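Local coordinates for protein calmodulin, putative (Entamoeba histolytica, PDB 4OCI) that binds calcium through an EF-hand and is involved in initiating phagocytosis of human erythrocytes by this amoeba, probably as a calmodulin-like signalling protein, at residues L13-D18 and E29-V34; D77-A82 and S104-N109; I94-L99 and D117-M122. All blocks are in the same frame, centred on the assembly; numbering follows the deposited sequence.

Contact 1 of 3, residues L13-D18 and E29-V34; sequences LLFDGD and ESLVRV. With CA (calcium ion), chain B.
Phe15, in the C-terminal part of helix 9-15, leans its ring on helix 25-34, where Leu31, Ser30 and Val34 receive it; the two helices flank the calcium loop of an EF-hand. The apolar part centres on a CH-pi contact. Leu31 CD1 stands over one face of the Phe15 ring, 3.8 Å from the centroid and 20° off the ring normal. The methyl is offset toward the CD1-CE1 side of the ring, 3.6 Å from Phe15 CD1 and 3.7 Å from Phe15 CE1. Leu31 reaches the face with CG anti to its backbone N (chi1 179°). Val34 meets the far end of the ring obliquely, CG2 lying 3.9 Å from Phe15 CZ.

The polar neighbour of the ring comes from another direction: Ser30 OG sits at the edge, near the ring plane, 3.3 Å from Phe15 CE2. No hydrogen bond joins the two segments. Within helix 25-34, Arg33 NE donates to Glu29 OE2 in a salt bridge of 2.9 Å, with a nearly straight N-H...O angle of 175°. The acceptor lies in the guanidinium plane and uses its anti lone pair, which ties two side chains one helical turn apart.

Metal binding follows Phe15 directly. Calcium is held by Asp16 OD1 at 2.0 Å and Asp18 OD1 at 2.1 Å, together with two waters; Asp20 and Tyr22 complete the site. One of those waters also donates to Asp18 OD2. The other carboxylate oxygen of Asp16, OD2, hydrogen-bonds Gly21 N, so a loop backbone amide helps orient this ligand.

Among the neighbouring elements, helix 59-71 packs on Leu31 and Val32 through Phe62, while helix 41-50 meets Glu29, Val32 and Arg33 through Ile44.

Contact 2 of 3, residues D77-A82 and S104-N109; sequences DEIKTA and STIGDN
Torsions bring the isoleucines together: Ile106 holds CG1 between its backbone N and carbonyl carbon (chi1 69°) and then extends to CD1, while Ile79 has CG1 anti to the backbone N (chi1 -176°). The contact joins helix 76-86 to the C-terminal part of helix 96-106, the two helices of an EF-hand helix-loop-helix unit. The closest CA atoms, those of Ile79 and Ile106, are 7.4 Å apart, close enough for direct side-chain packing.

CD1 of Ile106 does the touching. It approaches Ile79 from the side, near the base of that side chain, lying 3.8 Å from Ile79 CB and equally near Ile79 CA. The side chains cross at about a right angle, and Ile79 CD1 is a little farther off, 4.1 Å from Ile106 CD1. Ile79 is buried, with further packing from Ile102 and Leu103 on helix 96-106; Phe74 touches both isoleucines.

Glu78 follows a different path. Extended beyond CG, it runs past Ile106 in the opposite direction, bringing its carboxylate beside the CB and carbonyl oxygen of Ile106. Glu78 OE2 comes to 3.9 Å from Ile106 O and 4.2 Å from Ile106 CB, a loose approach with no hydrogen bond between the segments. Inside helix 76-86, however, Asp77 O accepts both Thr81 N and Thr81 OG1, which arrive from opposite faces of the carbonyl plane. The hydroxyl bond spans 2.6 Å from Thr81 OG1 to Asp77 O, with its donor tilted 31° from that plane.

Contact 3 of 3, residues I94-L99 and D117-M122; sequences IPAIEL and DLFTFM
Ala96 and Phe119 have the closest CA atoms, 8.4 Å apart, where the first turn of helix 96-106 faces helix 112-122 across the gap filled by the Phe119 ring. This belongs to an EF-hand pair: Ile94 lies on strand 93-95, which pairs antiparallel with strand 129-131, and Pro95 occupies the N-cap position before the helix. Backbone hydrogen bonds of Ile94 with Val130 and of Ala96 with Gly128 anchor the start of this segment to the partner strand region.

The outer end of the Phe119 ring meets the backbone O of Ala96 at its edge and the Leu99 side chain obliquely. With CG anti to its carbonyl carbon (chi1 -79°), Phe119 turns the CE1, CZ and CE2 end of its ring toward helix 96-106. Leu99 supplies the apolar partner through CD2, which is 3.7 Å from Phe119 CE1. Leu99 CB and CG also approach CZ, so the contact involves the body of the leucine as well as one methyl group. On the CE2 side, the Ala96 methyl group lies 4.1 Å away, measured from CB to Phe119 CE2.

All three touching residues are buried. Val130 packs on Ala96 and Leu99, Phe135 of helix 132-145 touches Leu99, and Ile124 adjoins Ala96 and Phe119. A second subunit lies along helix 112-122, where its Val54 packs on Leu118. The closest approach between segments 94-99 and 117-122 is polar against aromatic: Ala96 O sits near the ring plane, 3.4 Å from Phe119 CE2 and 3.5 Å from Phe119 CZ.

How the contacts relate
Contact 1 lies on the opposite side of the chain's centre from contacts 2 and 3, and its centre is 33 Å from that of contact 3. Contacts 2 and 3 share helix 96-106, one using its C-terminal part and the other its start; their centres are 14 Å apart and their segments alternate along the chain. The touching residues of contact 3 are all buried, whereas contacts 1 and 2 are partly buried. An aromatic ring carries contacts 1 and 3, taking a methyl over its face in the first and a carbonyl at its edge in the last. Contact 2 relies on aliphatic packing. Bound calcium distinguishes contact 1.

Contact 1 of 3, residues L13-D18 and E29-V34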
loop_
_atom_site.group_PDB
_atom_site.type_symbol
_atom_site.label_atom_id
_atom_site.label_comp_id
_atom_site.label_asym_id
_atom_site.label_seq_id
_atom_site.Cartn_x
_atom_site.Cartn_y
_atom_site.Cartn_z
ATOM N N LEU A 13 -4.510 -11.889 -16.733
ATOM C CA LEU A 13 -5.944 -12.166 -16.827
ATOM C C LEU A 13 -6.320 -13.266 -15.870
ATOM O O LEU A 13 -7.446 -13.315 -15.301
ATOM C CB LEU A 13 -6.311 -12.580 -18.284
ATOM C CG LEU A 13 -6.191 -11.400 -19.289
ATOM C CD1 LEU A 13 -6.380 -11.897 -20.762
ATOM C CD2 LEU A 13 -7.167 -10.366 -18.903
ATOM N N LEU A 14 -5.376 -14.157 -15.632
ATOM C CA LEU A 14 -5.625 -15.190 -14.586
ATOM C C LEU A 14 -5.842 -14.548 -13.192
ATOM O O LEU A 14 -6.743 -14.942 -12.393
ATOM C CB LEU A 14 -4.448 -16.137 -14.595
ATOM C CG LEU A 14 -4.253 -17.482 -13.956
ATOM C CD1 LEU A 14 -3.096 -18.210 -14.691
ATOM C CD2 LEU A 14 -3.810 -17.256 -12.584
ATOM N N PHE A 15 -5.061 -13.520 -12.893
ATOM C CA PHE A 15 -5.152 -12.908 -11.561
ATOM C C PHE A 15 -6.223 -11.844 -11.516
ATOM O O PHE A 15 -6.546 -11.314 -10.456
ATOM C CB PHE A 15 -3.824 -12.328 -11.178
ATOM C CG PHE A 15 -2.890 -13.355 -10.606
ATOM C CD1 PHE A 15 -2.332 -14.326 -11.411
ATOM C CD2 PHE A 15 -2.585 -13.348 -9.229
ATOM C CE1 PHE A 15 -1.456 -15.300 -10.862
ATOM C CE2 PHE A 15 -1.718 -14.324 -8.671
ATOM C CZ PHE A 15 -1.171 -15.284 -9.473
ATOM N N ASP A 16 -6.793 -11.493 -12.675
ATOM C CA ASP A 16 -7.881 -10.526 -12.694
ATOM C C ASP A 16 -9.143 -11.308 -12.372
ATOM O O ASP A 16 -9.772 -11.900 -13.254
ATOM C CB ASP A 16 -7.967 -9.855 -14.073
ATOM C CG ASP A 16 -9.320 -9.202 -14.354
ATOM O OD1 ASP A 16 -9.896 -8.601 -13.432
ATOM O OD2 ASP A 16 -9.754 -9.197 -15.522
ATOM N N GLY A 17 -9.567 -11.262 -11.117
ATOM C CA GLY A 17 -10.555 -12.257 -10.659
ATOM C C GLY A 17 -11.948 -12.006 -11.154
ATOM O O GLY A 17 -12.741 -12.946 -11.291
ATOM N N ASP A 18 -12.264 -10.765 -11.491
ATOM C CA ASP A 18 -13.597 -10.484 -11.905
ATOM C C ASP A 18 -13.767 -10.313 -13.445
ATOM O O ASP A 18 -14.802 -9.854 -13.895
ATOM C CB ASP A 18 -14.123 -9.282 -11.139
ATOM C CG ASP A 18 -13.377 -7.989 -11.512
ATOM O OD1 ASP A 18 -12.366 -8.036 -12.228
ATOM O OD2 ASP A 18 -13.807 -6.907 -11.102
ATOM N N GLU A 29 -0.456 -7.108 -6.029
ATOM C CA GLU A 29 0.595 -7.497 -5.092
ATOM C C GLU A 29 0.861 -9.018 -5.192
ATOM O O GLU A 29 2.021 -9.489 -5.224
ATOM C CB GLU A 29 0.217 -7.137 -3.624
ATOM C CG GLU A 29 1.425 -7.468 -2.722
ATOM C CD GLU A 29 1.133 -7.567 -1.184
ATOM O OE1 GLU A 29 -0.020 -7.218 -0.718
ATOM O OE2 GLU A 29 2.100 -8.017 -0.467
ATOM N N SER A 30 -0.199 -9.782 -5.284
ATOM C CA SER A 30 -0.087 -11.180 -5.325
ATOM C C SER A 30 0.626 -11.659 -6.676
ATOM O O SER A 30 1.530 -12.528 -6.682
ATOM C CB SER A 30 -1.483 -11.748 -4.970
ATOM O OG SER A 30 -1.690 -12.940 -5.651
ATOM N N LEU A 31 0.371 -10.985 -7.777
ATOM C CA LEU A 31 0.929 -11.383 -9.049
ATOM C C LEU A 31 2.371 -11.050 -9.115
ATOM O O LEU A 31 3.179 -11.897 -9.561
ATOM C CB LEU A 31 0.186 -10.697 -10.204
ATOM C CG LEU A 31 0.630 -10.947 -11.665
ATOM C CD1 LEU A 31 0.745 -12.478 -11.913
ATOM C CD2 LEU A 31 -0.276 -10.318 -12.701
ATOM N N VAL A 32 2.724 -9.855 -8.656
ATOM C CA VAL A 32 4.119 -9.375 -8.628
ATOM C C VAL A 32 4.937 -10.277 -7.705
ATOM O O VAL A 32 6.068 -10.688 -8.066
ATOM C CB VAL A 32 4.102 -7.853 -8.218
ATOM C CG1 VAL A 32 5.094 -7.510 -7.193
ATOM C CG2 VAL A 32 4.040 -6.897 -9.507
ATOM N N ARG A 33 4.369 -10.674 -6.556
ATOM C CA ARG A 33 5.078 -11.646 -5.707
ATOM C C ARG A 33 5.219 -13.041 -6.332
ATOM O O ARG A 33 6.321 -13.642 -6.237
ATOM C CB ARG A 33 4.518 -11.720 -4.309
ATOM C CG ARG A 33 4.841 -10.422 -3.517
ATOM C CD ARG A 33 4.373 -10.645 -2.110
ATOM N NE ARG A 33 4.523 -9.472 -1.259
ATOM C CZ ARG A 33 5.673 -8.957 -0.867
ATOM N NH1 ARG A 33 6.867 -9.468 -1.303
ATOM N NH2 ARG A 33 5.624 -7.889 -0.042
ATOM N N VAL A 34 4.131 -13.586 -6.857
ATOM C CA VAL A 34 4.223 -14.799 -7.669
ATOM C C VAL A 34 5.342 -14.768 -8.752
ATOM O O VAL A 34 6.029 -15.761 -8.940
ATOM C CB VAL A 34 2.877 -15.163 -8.308
ATOM C CG1 VAL A 34 3.090 -16.103 -9.532
ATOM C CG2 VAL A 34 2.041 -15.845 -7.285
HETATM CA CA CA B . -10.520 -7.036 -12.317
HETATM O O HOH W 1 -11.365 -5.427 -11.292
HETATM O O HOH W 2 -10.241 -7.902 -10.440
#

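Contact 2 of 3, residues D77-A82 and S104-N109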
loop_
_atom_site.group_PDB
_atom_site.type_symbol
_atom_site.label_atom_id
_atom_site.label_comp_id
_atom_site.label_asym_id
_atom_site.label_seq_id
_atom_site.Cartn_x
_atom_site.Cartn_y
_atom_site.Cartn_z
ATOM N N ASP A 77 15.757 -16.088 -6.063
ATOM C CA ASP A 77 16.851 -16.832 -6.768
ATOM C C ASP A 77 18.181 -16.067 -6.816
ATOM O O ASP A 77 19.284 -16.638 -6.642
ATOM C CB ASP A 77 16.465 -17.149 -8.219
ATOM N N GLU A 78 18.050 -14.773 -7.060
ATOM C CA GLU A 78 19.166 -13.883 -7.209
ATOM C C GLU A 78 19.896 -13.765 -5.864
ATOM O O GLU A 78 21.129 -13.908 -5.791
ATOM C CB GLU A 78 18.624 -12.520 -7.654
ATOM C CG GLU A 78 19.366 -11.804 -8.771
ATOM C CD GLU A 78 18.803 -10.380 -9.036
ATOM O OE1 GLU A 78 17.632 -10.063 -8.617
ATOM O OE2 GLU A 78 19.559 -9.569 -9.658
ATOM N N ILE A 79 19.139 -13.525 -4.789
ATOM C CA ILE A 79 19.820 -13.394 -3.504
ATOM C C ILE A 79 20.433 -14.722 -3.067
ATOM O O ILE A 79 21.590 -14.777 -2.561
ATOM C CB ILE A 79 19.042 -12.683 -2.461
ATOM C CG1 ILE A 79 19.940 -12.541 -1.234
ATOM C CG2 ILE A 79 17.789 -13.432 -2.072
ATOM C CD1 ILE A 79 19.777 -11.210 -0.534
ATOM N N LYS A 80 19.701 -15.810 -3.316
ATOM C CA LYS A 80 20.193 -17.081 -2.893
ATOM C C LYS A 80 21.448 -17.488 -3.628
ATOM O O LYS A 80 22.440 -17.868 -2.976
ATOM C CB LYS A 80 19.140 -18.147 -2.957
ATOM C CG LYS A 80 18.602 -18.383 -1.628
ATOM C CD LYS A 80 17.113 -18.059 -1.564
ATOM C CE LYS A 80 16.283 -19.277 -0.982
ATOM N NZ LYS A 80 16.853 -19.916 0.281
ATOM N N THR A 81 21.446 -17.408 -4.956
ATOM C CA THR A 81 22.695 -17.628 -5.705
ATOM C C THR A 81 23.871 -16.830 -5.157
ATOM O O THR A 81 24.963 -17.357 -4.993
ATOM C CB THR A 81 22.522 -17.256 -7.165
ATOM O OG1 THR A 81 21.315 -17.883 -7.637
ATOM C CG2 THR A 81 23.784 -17.652 -8.009
ATOM N N ALA A 82 23.651 -15.545 -4.893
ATOM C CA ALA A 82 24.752 -14.720 -4.393
ATOM C C ALA A 82 25.163 -15.179 -2.996
ATOM O O ALA A 82 26.348 -15.169 -2.674
ATOM C CB ALA A 82 24.386 -13.241 -4.392
ATOM N N SER A 104 23.634 -4.300 -1.454
ATOM C CA SER A 104 23.959 -3.110 -2.227
ATOM C C SER A 104 23.906 -3.408 -3.689
ATOM O O SER A 104 23.445 -2.609 -4.476
ATOM C CB SER A 104 25.312 -2.547 -1.825
ATOM O OG SER A 104 25.201 -2.127 -0.498
ATOM N N THR A 105 24.334 -4.587 -4.052
ATOM C CA THR A 105 24.524 -4.952 -5.422
ATOM C C THR A 105 23.265 -5.276 -6.183
ATOM O O THR A 105 23.106 -4.766 -7.288
ATOM C CB THR A 105 25.504 -6.123 -5.476
ATOM O OG1 THR A 105 26.793 -5.597 -5.175
ATOM C CG2 THR A 105 25.549 -6.803 -6.827
ATOM N N ILE A 106 22.371 -6.078 -5.615
ATOM C CA ILE A 106 21.325 -6.771 -6.395
ATOM C C ILE A 106 19.919 -6.143 -6.436
ATOM O O ILE A 106 19.041 -6.559 -7.242
ATOM C CB ILE A 106 21.191 -8.255 -6.023
ATOM C CG1 ILE A 106 20.608 -8.388 -4.629
ATOM C CG2 ILE A 106 22.533 -8.994 -6.197
ATOM C CD1 ILE A 106 20.562 -9.739 -4.231
ATOM N N GLY A 107 19.653 -5.180 -5.579
ATOM C CA GLY A 107 18.440 -4.428 -5.801
ATOM C C GLY A 107 18.720 -3.032 -5.338
ATOM O O GLY A 107 19.567 -2.830 -4.451
ATOM N N ASP A 108 18.035 -2.055 -5.905
ATOM C CA ASP A 108 18.274 -0.716 -5.386
ATOM C C ASP A 108 17.044 -0.101 -4.668
ATOM O O ASP A 108 16.609 1.007 -4.990
ATOM C CB ASP A 108 18.960 0.188 -6.446
ATOM C CG ASP A 108 20.548 0.104 -6.422
ATOM O OD1 ASP A 108 21.188 -0.613 -5.570
ATOM O OD2 ASP A 108 21.142 0.813 -7.279
ATOM N N ASN A 109 16.493 -0.839 -3.690
ATOM C CA ASN A 109 15.519 -0.260 -2.709
ATOM C C ASN A 109 16.076 -0.118 -1.254
ATOM O O ASN A 109 15.317 0.186 -0.306
ATOM C CB ASN A 109 14.148 -0.995 -2.735
#

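Contact 3 of 3, residues I94-L99 and D117-M122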
loop_
_atom_site.group_PDB
_atom_site.type_symbol
_atom_site.label_atom_id
_atom_site.label_comp_id
_atom_site.label_asym_id
_atom_site.label_seq_id
_atom_site.Cartn_x
_atom_site.Cartn_y
_atom_site.Cartn_z
ATOM N N ILE A 94 27.072 -16.347 6.624
ATOM C CA ILE A 94 27.946 -15.460 5.864
ATOM C C ILE A 94 28.360 -14.222 6.709
ATOM O O ILE A 94 27.658 -13.874 7.649
ATOM C CB ILE A 94 27.380 -15.101 4.464
ATOM C CG1 ILE A 94 26.126 -14.163 4.573
ATOM C CG2 ILE A 94 27.199 -16.369 3.670
ATOM C CD1 ILE A 94 25.870 -13.420 3.269
ATOM N N PRO A 95 29.506 -13.577 6.389
ATOM C CA PRO A 95 29.803 -12.253 6.999
ATOM C C PRO A 95 28.784 -11.186 6.706
ATOM O O PRO A 95 28.294 -11.122 5.587
ATOM C CB PRO A 95 31.138 -11.858 6.389
ATOM C CG PRO A 95 31.700 -13.122 5.772
ATOM C CD PRO A 95 30.527 -14.007 5.425
ATOM N N ALA A 96 28.476 -10.352 7.713
ATOM C CA ALA A 96 27.497 -9.351 7.582
ATOM C C ALA A 96 27.948 -8.370 6.510
ATOM O O ALA A 96 27.116 -7.796 5.763
ATOM C CB ALA A 96 27.322 -8.621 8.914
ATOM N N ILE A 97 29.250 -8.120 6.437
ATOM C CA ILE A 97 29.689 -7.149 5.462
ATOM C C ILE A 97 29.537 -7.653 4.040
ATOM O O ILE A 97 29.313 -6.840 3.105
ATOM C CB ILE A 97 31.138 -6.658 5.721
ATOM C CG1 ILE A 97 31.361 -5.292 4.955
ATOM C CG2 ILE A 97 32.231 -7.786 5.360
ATOM C CD1 ILE A 97 32.787 -4.966 4.952
ATOM N N GLU A 98 29.587 -8.973 3.868
ATOM C CA GLU A 98 29.398 -9.540 2.528
ATOM C C GLU A 98 27.878 -9.514 2.151
ATOM O O GLU A 98 27.492 -9.299 0.989
ATOM C CB GLU A 98 29.933 -10.949 2.421
ATOM C CG GLU A 98 31.497 -11.016 2.501
ATOM C CD GLU A 98 32.161 -10.432 1.199
ATOM O OE1 GLU A 98 31.559 -10.616 0.076
ATOM O OE2 GLU A 98 33.260 -9.796 1.282
ATOM N N LEU A 99 27.032 -9.822 3.112
ATOM C CA LEU A 99 25.593 -9.525 2.956
ATOM C C LEU A 99 25.329 -8.064 2.560
ATOM O O LEU A 99 24.544 -7.826 1.688
ATOM C CB LEU A 99 24.861 -9.804 4.254
ATOM C CG LEU A 99 23.328 -9.684 4.063
ATOM C CD1 LEU A 99 22.754 -10.490 2.842
ATOM C CD2 LEU A 99 22.569 -9.985 5.332
ATOM N N ASP A 117 20.288 0.234 9.320
ATOM C CA ASP A 117 19.087 0.259 10.151
ATOM C C ASP A 117 18.432 -1.100 10.164
ATOM O O ASP A 117 17.968 -1.539 11.179
ATOM C CB ASP A 117 18.096 1.288 9.617
ATOM C CG ASP A 117 18.555 2.785 9.875
ATOM O OD1 ASP A 117 19.591 3.021 10.595
ATOM O OD2 ASP A 117 17.875 3.713 9.318
ATOM N N LEU A 118 18.424 -1.773 9.027
ATOM C CA LEU A 118 17.987 -3.132 8.965
ATOM C C LEU A 118 18.850 -4.096 9.823
ATOM O O LEU A 118 18.309 -4.997 10.509
ATOM C CB LEU A 118 18.033 -3.556 7.510
ATOM C CG LEU A 118 17.494 -4.934 7.274
ATOM C CD1 LEU A 118 15.896 -4.910 7.236
ATOM C CD2 LEU A 118 18.092 -5.398 5.983
ATOM N N PHE A 119 20.184 -3.942 9.751
ATOM C CA PHE A 119 21.078 -4.819 10.531
ATOM C C PHE A 119 20.889 -4.563 12.015
ATOM O O PHE A 119 20.846 -5.493 12.769
ATOM C CB PHE A 119 22.566 -4.595 10.154
ATOM C CG PHE A 119 22.999 -5.284 8.849
ATOM C CD1 PHE A 119 22.119 -5.946 8.060
ATOM C CD2 PHE A 119 24.345 -5.256 8.459
ATOM C CE1 PHE A 119 22.549 -6.601 6.834
ATOM C CE2 PHE A 119 24.784 -5.881 7.270
ATOM C CZ PHE A 119 23.868 -6.562 6.458
ATOM N N THR A 120 20.766 -3.303 12.416
ATOM C CA THR A 120 20.471 -2.947 13.824
ATOM C C THR A 120 19.154 -3.524 14.313
ATOM O O THR A 120 19.102 -4.079 15.377
ATOM C CB THR A 120 20.412 -1.419 13.969
ATOM O OG1 THR A 120 21.752 -0.915 13.785
ATOM C CG2 THR A 120 19.905 -1.002 15.357
ATOM N N PHE A 121 18.115 -3.430 13.497
ATOM C CA PHE A 121 16.819 -3.994 13.779
ATOM C C PHE A 121 16.897 -5.541 14.035
ATOM O O PHE A 121 16.294 -6.090 15.004
ATOM C CB PHE A 121 15.916 -3.589 12.589
ATOM C CG PHE A 121 14.583 -4.222 12.567
ATOM C CD1 PHE A 121 13.659 -3.954 13.555
ATOM C CD2 PHE A 121 14.225 -5.065 11.530
ATOM C CE1 PHE A 121 12.376 -4.526 13.507
ATOM C CE2 PHE A 121 12.975 -5.676 11.497
ATOM C CZ PHE A 121 12.034 -5.374 12.488
HETATM N N MSE A 122 17.690 -6.241 13.226
HETATM C CA MSE A 122 17.779 -7.676 13.344
HETATM C C MSE A 122 18.844 -8.145 14.297
HETATM O O MSE A 122 18.938 -9.332 14.567
HETATM C CB MSE A 122 18.015 -8.299 11.973
HETATM C CG MSE A 122 16.733 -8.306 11.177
HETATM SE SE MSE A 122 17.128 -9.057 9.432
HETATM C CE MSE A 122 15.397 -8.680 8.530
#